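Local coordinates for salicylate 5-hydroxylase, large oxygenase component (Ralstonia sp., PDB 7C8Z), which serves as the Rieske-type oxygenase component that hydroxylates salicylate at carbon 5, giving gentisate with electrons from NADH, at residues Lys232-Asn237 / Ser329-Gln334; Gln345-Gly348 / Phe352-Val355. All blocks are in the same frame, centred on the assembly; numbering follows the deposited sequence.

Contact 1 of 2, residues Lys232-Asn237 / Ser329-Gln334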
loop_
_atom_site.group_PDB
_atom_site.type_symbol
_atom_site.label_atom_id
_atom_site.label_comp_id
_atom_site.label_asym_id
_atom_site.label_seq_id
_atom_site.Cartn_x
_atom_site.Cartn_y
_atom_site.Cartn_z
ATOM N N LYS A 232 1.797 -23.274 3.185
ATOM C CA LYS A 232 1.672 -24.704 2.914
ATOM C C LYS A 232 1.646 -24.988 1.417
ATOM O O LYS A 232 2.193 -26.000 0.957
ATOM C CB LYS A 232 0.416 -25.251 3.589
ATOM C CG LYS A 232 0.469 -25.205 5.106
ATOM C CD LYS A 232 -0.606 -26.080 5.732
ATOM C CE LYS A 232 -1.985 -25.468 5.549
ATOM N NZ LYS A 232 -2.232 -24.317 6.466
ATOM N N LEU A 233 1.038 -24.086 0.637
ATOM C CA LEU A 233 0.947 -24.286 -0.806
ATOM C C LEU A 233 2.320 -24.437 -1.448
ATOM O O LEU A 233 2.445 -25.090 -2.489
ATOM C CB LEU A 233 0.196 -23.125 -1.450
ATOM C CG LEU A 233 -1.314 -23.146 -1.257
ATOM C CD1 LEU A 233 -1.934 -21.906 -1.880
ATOM C CD2 LEU A 233 -1.899 -24.407 -1.853
ATOM N N MET A 234 3.360 -23.856 -0.848
ATOM C CA MET A 234 4.698 -24.040 -1.396
ATOM C C MET A 234 5.197 -25.454 -1.137
ATOM O O MET A 234 5.703 -26.123 -2.047
ATOM C CB MET A 234 5.663 -23.009 -0.812
ATOM C CG MET A 234 7.073 -23.093 -1.386
ATOM S SD MET A 234 7.094 -23.343 -3.172
ATOM C CE MET A 234 6.837 -21.678 -3.784
ATOM N N GLN A 235 5.035 -25.937 0.097
ATOM C CA GLN A 235 5.393 -27.319 0.398
ATOM C C GLN A 235 4.655 -28.281 -0.521
ATOM O O GLN A 235 5.273 -29.114 -1.198
ATOM C CB GLN A 235 5.107 -27.622 1.870
ATOM C CG GLN A 235 6.142 -27.025 2.813
ATOM C CD GLN A 235 7.454 -27.794 2.792
ATOM O OE1 GLN A 235 7.524 -28.911 2.275
ATOM N NE2 GLN A 235 8.504 -27.195 3.352
ATOM N N GLU A 236 3.328 -28.148 -0.584
ATOM C CA GLU A 236 2.535 -28.912 -1.539
ATOM C C GLU A 236 3.160 -28.877 -2.924
ATOM O O GLU A 236 3.321 -29.917 -3.573
ATOM C CB GLU A 236 1.114 -28.355 -1.608
ATOM C CG GLU A 236 0.281 -28.551 -0.370
ATOM C CD GLU A 236 -1.135 -28.051 -0.560
ATOM O OE1 GLU A 236 -1.573 -27.924 -1.722
ATOM O OE2 GLU A 236 -1.810 -27.778 0.452
ATOM N N ASN A 237 3.562 -27.683 -3.373
ATOM C CA ASN A 237 4.015 -27.546 -4.753
ATOM C C ASN A 237 5.259 -28.381 -5.013
ATOM O O ASN A 237 5.436 -28.902 -6.120
ATOM C CB ASN A 237 4.273 -26.073 -5.081
ATOM C CG ASN A 237 4.521 -25.840 -6.559
ATOM O OD1 ASN A 237 3.585 -25.740 -7.351
ATOM N ND2 ASN A 237 5.787 -25.753 -6.939
ATOM N N SER A 329 10.096 -25.557 6.703
ATOM C CA SER A 329 10.710 -24.279 6.393
ATOM C C SER A 329 11.476 -24.223 5.082
ATOM O O SER A 329 11.686 -23.117 4.574
ATOM C CB SER A 329 11.662 -23.858 7.524
ATOM O OG SER A 329 12.984 -24.317 7.288
ATOM N N VAL A 330 11.929 -25.345 4.518
ATOM C CA VAL A 330 12.887 -25.214 3.427
ATOM C C VAL A 330 12.712 -26.274 2.350
ATOM O O VAL A 330 12.174 -27.361 2.577
ATOM C CB VAL A 330 14.343 -25.223 3.954
ATOM C CG1 VAL A 330 14.813 -26.638 4.251
ATOM C CG2 VAL A 330 15.283 -24.507 2.977
ATOM N N ILE A 331 13.172 -25.914 1.155
ATOM C CA ILE A 331 13.319 -26.827 0.035
ATOM C C ILE A 331 14.784 -26.827 -0.375
ATOM O O ILE A 331 15.396 -25.763 -0.498
ATOM C CB ILE A 331 12.430 -26.410 -1.148
ATOM C CG1 ILE A 331 10.960 -26.614 -0.795
ATOM C CG2 ILE A 331 12.809 -27.186 -2.408
ATOM C CD1 ILE A 331 10.071 -25.485 -1.247
ATOM N N ILE A 332 15.342 -28.013 -0.587
ATOM C CA ILE A 332 16.660 -28.170 -1.183
ATOM C C ILE A 332 16.427 -28.645 -2.604
ATOM O O ILE A 332 15.854 -29.719 -2.827
ATOM C CB ILE A 332 17.541 -29.155 -0.398
ATOM C CG1 ILE A 332 18.119 -28.486 0.848
ATOM C CG2 ILE A 332 18.675 -29.656 -1.271
ATOM C CD1 ILE A 332 17.162 -28.422 2.014
ATOM N N GLN A 333 16.848 -27.840 -3.566
ATOM C CA GLN A 333 16.616 -28.121 -4.969
ATOM C C GLN A 333 17.929 -28.528 -5.608
ATOM O O GLN A 333 18.916 -27.777 -5.549
ATOM C CB GLN A 333 16.034 -26.909 -5.689
ATOM C CG GLN A 333 16.301 -26.911 -7.186
ATOM C CD GLN A 333 16.962 -25.632 -7.662
ATOM O OE1 GLN A 333 16.528 -24.529 -7.320
ATOM N NE2 GLN A 333 18.020 -25.773 -8.456
ATOM N N GLN A 334 17.936 -29.714 -6.210
ATOM C CA GLN A 334 18.935 -30.085 -7.197
ATOM C C GLN A 334 18.179 -30.376 -8.484
ATOM O O GLN A 334 17.522 -31.416 -8.610
ATOM C CB GLN A 334 19.764 -31.289 -6.750
ATOM C CG GLN A 334 20.842 -31.698 -7.748
ATOM C CD GLN A 334 20.326 -32.665 -8.800
ATOM O OE1 GLN A 334 19.577 -33.595 -8.490
ATOM N NE2 GLN A 334 20.719 -32.448 -10.052
#
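Beside the mononuclear iron site of the catalytic domain, Met234 of helix 232-238 rests on Ile331 of strand 330-335. CD1 of Ile331 lies 3.8 Å from CG of Met234, and the two side chains cross at about a right angle. Met234 starts with CG anti to the backbone N (chi1 -177°), which sends the chain toward the strand; the bend at chi2 then takes SD of Met234 past CD1 of Ile331 at 4.1 Å. Phe352 and Phe354 pack against the same methionine, and Ile393 of helix 387-402 adds to this apolar layer. One residue on, Gln235 folds at chi2 and brings its amide to the start of the strand. There NE2 of Gln235 lies 3.8 Å from Val330 O, too long for a bond; it finds its hydrogen bond just beyond the segments. Ser329 and Val330 both face Ile326 in a classic beta bulge, while the hydroxyl of Ser329 pairs with the backbone N of Tyr70. The Met234 side chain is about 8 Å from the bound iron. Such a helix on the antiparallel sheet, next to the iron, is characteristic of the catalytic domain of Rieske oxygenases.

Contact 2 of 2, residues Gln345-Gly348 / Phe352-Val355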
loop_
_atom_site.group_PDB
_atom_site.type_symbol
_atom_site.label_atom_id
_atom_site.label_comp_id
_atom_site.label_asym_id
_atom_site.label_seq_id
_atom_site.Cartn_x
_atom_site.Cartn_y
_atom_site.Cartn_z
ATOM N N GLN A 345 9.235 -18.126 4.460
ATOM C CA GLN A 345 9.159 -17.175 5.566
ATOM C C GLN A 345 7.725 -16.669 5.630
ATOM O O GLN A 345 7.354 -15.726 4.917
ATOM C CB GLN A 345 10.155 -16.037 5.370
ATOM C CG GLN A 345 11.520 -16.513 4.882
ATOM C CD GLN A 345 12.506 -15.383 4.679
ATOM O OE1 GLN A 345 12.118 -14.227 4.543
ATOM N NE2 GLN A 345 13.790 -15.710 4.668
ATOM N N PRO A 346 6.886 -17.276 6.463
ATOM C CA PRO A 346 5.456 -16.956 6.424
ATOM C C PRO A 346 5.153 -15.573 6.987
ATOM O O PRO A 346 5.877 -15.040 7.831
ATOM C CB PRO A 346 4.827 -18.059 7.284
ATOM C CG PRO A 346 5.926 -18.465 8.228
ATOM C CD PRO A 346 7.210 -18.309 7.464
ATOM N N ASN A 347 4.057 -14.991 6.495
ATOM C CA ASN A 347 3.582 -13.682 6.951
ATOM C C ASN A 347 2.055 -13.722 6.871
ATOM O O ASN A 347 1.468 -13.442 5.824
ATOM C CB ASN A 347 4.161 -12.551 6.115
ATOM C CG ASN A 347 5.578 -12.203 6.513
ATOM O OD1 ASN A 347 6.520 -12.386 5.737
ATOM N ND2 ASN A 347 5.742 -11.708 7.735
ATOM N N GLY A 348 1.428 -14.086 7.981
ATOM C CA GLY A 348 -0.010 -14.268 8.003
ATOM C C GLY A 348 -0.418 -15.494 7.204
ATOM O O GLY A 348 0.378 -16.128 6.514
ATOM N N PHE A 352 3.574 -15.412 1.944
ATOM C CA PHE A 352 4.860 -15.868 2.447
ATOM C C PHE A 352 5.963 -15.327 1.553
ATOM O O PHE A 352 5.786 -15.180 0.341
ATOM C CB PHE A 352 4.941 -17.401 2.538
ATOM C CG PHE A 352 5.013 -18.104 1.203
ATOM C CD1 PHE A 352 3.852 -18.477 0.534
ATOM C CD2 PHE A 352 6.240 -18.421 0.631
ATOM C CE1 PHE A 352 3.915 -19.135 -0.686
ATOM C CE2 PHE A 352 6.310 -19.078 -0.586
ATOM C CZ PHE A 352 5.145 -19.435 -1.247
ATOM N N ASP A 353 7.103 -15.029 2.172
ATOM C CA ASP A 353 8.311 -14.674 1.448
ATOM C C ASP A 353 9.102 -15.935 1.117
ATOM O O ASP A 353 9.063 -16.933 1.844
ATOM C CB ASP A 353 9.173 -13.712 2.268
ATOM C CG ASP A 353 8.555 -12.320 2.392
ATOM O OD1 ASP A 353 7.596 -12.004 1.651
ATOM O OD2 ASP A 353 9.038 -11.535 3.236
ATOM N N PHE A 354 9.827 -15.875 0.008
ATOM C CA PHE A 354 10.500 -17.037 -0.556
ATOM C C PHE A 354 11.877 -16.575 -1.002
ATOM O O PHE A 354 11.991 -15.753 -1.921
ATOM C CB PHE A 354 9.710 -17.621 -1.724
ATOM C CG PHE A 354 9.941 -19.090 -1.952
ATOM C CD1 PHE A 354 9.919 -19.986 -0.893
ATOM C CD2 PHE A 354 10.154 -19.574 -3.232
ATOM C CE1 PHE A 354 10.122 -21.340 -1.106
ATOM C CE2 PHE A 354 10.357 -20.922 -3.452
ATOM C CZ PHE A 354 10.335 -21.809 -2.387
ATOM N N VAL A 355 12.910 -17.086 -0.341
ATOM C CA VAL A 355 14.280 -16.645 -0.566
ATOM C C VAL A 355 15.071 -17.787 -1.183
ATOM O O VAL A 355 15.264 -18.831 -0.551
ATOM C CB VAL A 355 14.934 -16.168 0.736
ATOM C CG1 VAL A 355 16.359 -15.705 0.467
ATOM C CG2 VAL A 355 14.098 -15.058 1.354
#
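The carboxamide of Gln345 stands against Asp353 and Val355 of the facing strand. One face of this amide is covered by the CG2 methyl of Val355, which lies closest to NE2 of Gln345 at 3.4 Å; CB of Asp353 approaches OE1 of Gln345 at 3.8 Å, obliquely and from the same side of the amide. The amide plane is turned 53° from the Asp353 carboxylate. OD1 of Asn347 lies 3.6 Å from OD2 of Asp353, two oxygens facing each other without a hydrogen bond, their planes 61° apart. Extended beyond CG, the Gln345 chain runs over the Asp353 backbone before its end reaches Val355. The phenyl ring of Phe352 belongs to the other face of the sheet, where CG of Phe354 sits in its plane, at the edge. With chi1 at 71°, the Phe352 ring swings away from Gln345-Gly348 and packs on Ile344, while CB of Phe352 is 3.9 Å from CA of Pro346.

Two backbone bonds join Gln345 and Asp353, an antiparallel hydrogen-bonded pair: Gln345 N donates to Asp353 O at 2.9 Å, and Asp353 N donates to Gln345 O at 2.8 Å. Pro346 and Phe352 form the next, non-hydrogen-bonded pair.

Asp353 OD1 makes a salt bridge with Arg226 on the adjoining strand 217-227, which would be expected to stabilise its negative charge. Pro346 packs against Tyr55, Leu59 and Phe63 of helix 52-63, and Gly348 N donates to Glu90 where the chain leaves the sheet. This is the turn end of a beta hairpin, formed by neighbouring strands of the antiparallel sheet in the catalytic domain of the ring-hydroxylating oxygenase alpha subunit.

How the contacts relate
Both contacts belong to the antiparallel sheet of the catalytic domain, in which strands 330-335 and 338-346 are neighbours, and their centres lie 12 Å apart. Contact 1 is buried, a helix laid on the sheet through side chains, in part apolar (Met234 on Ile331) and in part the Gln235 amide over the backbone at the strand start. Contact 2 joins two strands by backbone bonds and runs from the buried interior out to an exposed turn residue, with polar groups on one face. They meet on the face that carries the phenylalanines: CG of Met234 is 3.5 Å from CE1 of Phe354. Ile331 also reaches Phe354, so Met234, Ile331, Phe352 and Phe354 pack together on the face nearer the iron.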